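Local coordinates for myosin regulatory light chain (Placopecten magellanicus, PDB 3PN7), which binds the myosin heavy chain and a magnesium ion, and probably confers calcium regulation on molluscan muscle myosin, at residues B[16-21]-B[85-89]. Residue numbers count along the deposited sequence, not the author numbering.
Sequences RLPQKL and LSGTD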
ATOM      1  N   ARG B  16     -19.342   2.514  -9.423  1.00 20.00           N
ATOM      2  CA  ARG B  16     -19.873   1.259  -9.939  1.00 20.00           C
ATOM      3  C   ARG B  16     -21.386   1.331 -10.087  1.00 20.00           C
ATOM      4  O   ARG B  16     -21.938   2.393 -10.362  1.00 20.00           O
ATOM      5  CB  ARG B  16     -19.488   0.096  -9.024  1.00 20.00           C
ATOM      6  CG  ARG B  16     -17.998  -0.211  -9.003  1.00 20.00           C
ATOM      7  CD  ARG B  16     -17.620  -1.397  -8.131  1.00 20.00           C
ATOM      8  NE  ARG B  16     -16.176  -1.608  -8.089  1.00 20.00           N
ATOM      9  CZ  ARG B  16     -15.575  -2.499  -7.315  1.00 20.00           C
ATOM     10  NH1 ARG B  16     -16.292  -3.276  -6.513  1.00 20.00           N
ATOM     11  NH2 ARG B  16     -14.254  -2.622  -7.340  1.00 20.00           N
ATOM     12  N   LEU B  17     -22.054   0.198  -9.899  1.00 20.00           N
ATOM     13  CA  LEU B  17     -21.381  -1.059  -9.605  1.00 20.00           C
ATOM     14  C   LEU B  17     -20.937  -1.719 -10.901  1.00 20.00           C
ATOM     15  O   LEU B  17     -21.506  -1.458 -11.958  1.00 20.00           O
ATOM     16  CB  LEU B  17     -22.315  -1.988  -8.835  1.00 20.00           C
ATOM     17  CG  LEU B  17     -23.587  -1.337  -8.295  1.00 20.00           C
ATOM     18  CD1 LEU B  17     -24.398  -2.337  -7.487  1.00 20.00           C
ATOM     19  CD2 LEU B  17     -23.242  -0.121  -7.454  1.00 20.00           C
ATOM     20  N   PRO B  18     -19.921  -2.572 -10.825  1.00 62.58           N
ATOM     21  CA  PRO B  18     -19.388  -3.200 -12.037  1.00 56.25           C
ATOM     22  C   PRO B  18     -20.411  -4.079 -12.738  1.00 54.61           C
ATOM     23  O   PRO B  18     -21.265  -4.672 -12.084  1.00 55.72           O
ATOM     24  CB  PRO B  18     -18.246  -4.072 -11.506  1.00 51.42           C
ATOM     25  CG  PRO B  18     -17.928  -3.527 -10.162  1.00 54.59           C
ATOM     26  CD  PRO B  18     -19.217  -3.025  -9.617  1.00 54.30           C
ATOM     27  N   GLN B  19     -20.313  -4.163 -14.059  1.00 53.48           N
ATOM     28  CA  GLN B  19     -21.162  -5.061 -14.829  1.00 57.90           C
ATOM     29  C   GLN B  19     -21.183  -6.534 -14.431  1.00 53.61           C
ATOM     30  O   GLN B  19     -22.234  -7.154 -14.450  1.00 53.39           O
ATOM     31  CB  GLN B  19     -20.922  -4.914 -16.337  1.00 60.01           C
ATOM     32  CG  GLN B  19     -21.792  -3.843 -16.996  1.00 61.05           C
ATOM     33  CD  GLN B  19     -23.229  -3.846 -16.473  1.00 63.69           C
ATOM     34  OE1 GLN B  19     -24.048  -4.689 -16.864  1.00 61.47           O
ATOM     35  NE2 GLN B  19     -23.540  -2.898 -15.583  1.00 64.68           N
ATOM     36  N   LYS B  20     -20.038  -7.101 -14.074  1.00 51.45           N
ATOM     37  CA  LYS B  20     -20.028  -8.507 -13.672  1.00 54.12           C
ATOM     38  C   LYS B  20     -20.801  -8.722 -12.375  1.00 51.00           C
ATOM     39  O   LYS B  20     -21.369  -9.785 -12.154  1.00 52.66           O
ATOM     40  CB  LYS B  20     -18.605  -9.036 -13.522  1.00 53.97           C
ATOM     41  CG  LYS B  20     -17.726  -8.198 -12.607  1.00 63.71           C
ATOM     42  CD  LYS B  20     -16.444  -8.944 -12.278  1.00 74.28           C
ATOM     43  CE  LYS B  20     -16.026  -9.853 -13.442  1.00 81.97           C
ATOM     44  NZ  LYS B  20     -15.869  -9.125 -14.748  1.00 75.80           N
ATOM     45  N   LEU B  21     -20.804  -7.713 -11.512  1.00 54.58           N
ATOM     46  CA  LEU B  21     -21.557  -7.792 -10.270  1.00 52.04           C
ATOM     47  C   LEU B  21     -23.057  -7.667 -10.557  1.00 49.54           C
ATOM     48  O   LEU B  21     -23.869  -8.374  -9.965  1.00 46.22           O
ATOM     49  CB  LEU B  21     -21.083  -6.730  -9.274  1.00 47.57           C
ATOM     50  CG  LEU B  21     -21.782  -6.746  -7.911  1.00 46.63           C
ATOM     51  CD1 LEU B  21     -21.537  -8.070  -7.211  1.00 47.01           C
ATOM     52  CD2 LEU B  21     -21.315  -5.581  -7.044  1.00 47.78           C
ATOM     53  N   LEU B  85     -23.478  -4.699  -1.539  1.00 27.80           N
ATOM     54  CA  LEU B  85     -22.515  -5.414  -2.376  1.00 32.32           C
ATOM     55  C   LEU B  85     -21.613  -4.499  -3.186  1.00 36.21           C
ATOM     56  O   LEU B  85     -20.605  -4.958  -3.711  1.00 33.76           O
ATOM     57  CB  LEU B  85     -23.214  -6.369  -3.349  1.00 27.53           C
ATOM     58  CG  LEU B  85     -23.956  -7.598  -2.813  1.00 31.09           C
ATOM     59  CD1 LEU B  85     -24.465  -8.441  -3.961  1.00 31.16           C
ATOM     60  CD2 LEU B  85     -23.071  -8.425  -1.912  1.00 29.28           C
ATOM     61  N   SER B  86     -21.967  -3.217  -3.284  1.00 33.64           N
ATOM     62  CA  SER B  86     -21.345  -2.342  -4.274  1.00 43.89           C
ATOM     63  C   SER B  86     -19.812  -2.380  -4.275  1.00 48.46           C
ATOM     64  O   SER B  86     -19.196  -2.587  -5.329  1.00 58.19           O
ATOM     65  CB  SER B  86     -21.870  -0.900  -4.178  1.00 45.47           C
ATOM     66  OG  SER B  86     -21.508  -0.291  -2.954  1.00 53.54           O
ATOM     67  N   GLY B  87     -19.182  -2.204  -3.118  1.00 41.97           N
ATOM     68  CA  GLY B  87     -17.725  -2.212  -3.105  1.00 36.99           C
ATOM     69  C   GLY B  87     -17.058  -3.568  -2.905  1.00 38.36           C
ATOM     70  O   GLY B  87     -15.881  -3.627  -2.551  1.00 38.48           O
ATOM     71  N   THR B  88     -17.783  -4.665  -3.105  1.00 30.76           N
ATOM     72  CA  THR B  88     -17.176  -5.979  -2.867  1.00 34.09           C
ATOM     73  C   THR B  88     -16.432  -6.509  -4.082  1.00 34.83           C
ATOM     74  O   THR B  88     -16.776  -6.208  -5.225  1.00 31.85           O
ATOM     75  CB  THR B  88     -18.175  -7.032  -2.383  1.00 35.65           C
ATOM     76  OG1 THR B  88     -19.173  -7.264  -3.391  1.00 33.88           O
ATOM     77  CG2 THR B  88     -18.825  -6.589  -1.074  1.00 32.56           C
ATOM     78  N   ASP B  89     -15.407  -7.308  -3.822  1.00 31.47           N
ATOM     79  CA  ASP B  89     -14.550  -7.791  -4.885  1.00 32.76           C
ATOM     80  C   ASP B  89     -14.526  -9.297  -4.855  1.00 33.69           C
ATOM     81  O   ASP B  89     -14.922  -9.910  -3.866  1.00 33.88           O
ATOM     82  CB  ASP B  89     -13.131  -7.227  -4.731  1.00 31.57           C
ATOM     83  CG  ASP B  89     -13.091  -5.722  -4.858  1.00 30.66           C
ATOM     84  OD1 ASP B  89     -13.219  -5.238  -6.002  1.00 38.04           O
ATOM     85  OD2 ASP B  89     -12.944  -5.020  -3.822  1.00 30.19           O
TER
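A salt bridge and hydrogen bonds from an arginine, with a small leucine contact, join the start of the modelled chain, leading into helix 19-32, to the linker between the two EF-hand lobes, just after helix 74-85. From the last residue of that helix the chain makes a type I beta turn, L85 to T88, in which T88 N and T88 OG1 both donate hydrogen bonds to L85 O (2.9 and 2.7 Å). The R16 guanidinium meets the turn and the residue after it edge-on: NH1 donates to S86 O (3.2 Å) and weakly to T88 O (3.2 Å), while NH2 forms a salt bridge with D89 OD1 (3.1 Å). D89 is shared, its OD2 being bound by a basic and a polar side chain of the myosin heavy chain. Apart from these bonds, L17 CD2 packs on S86 CB (3.6 Å) and L21 CD2 meets L85 CB (4.2 Å). Both L17 and L85 also touch M25, so the contact seats the end of helix 74-85 against the first turns of helix 19-32, and the chain then continues through D89 into helix 91-99.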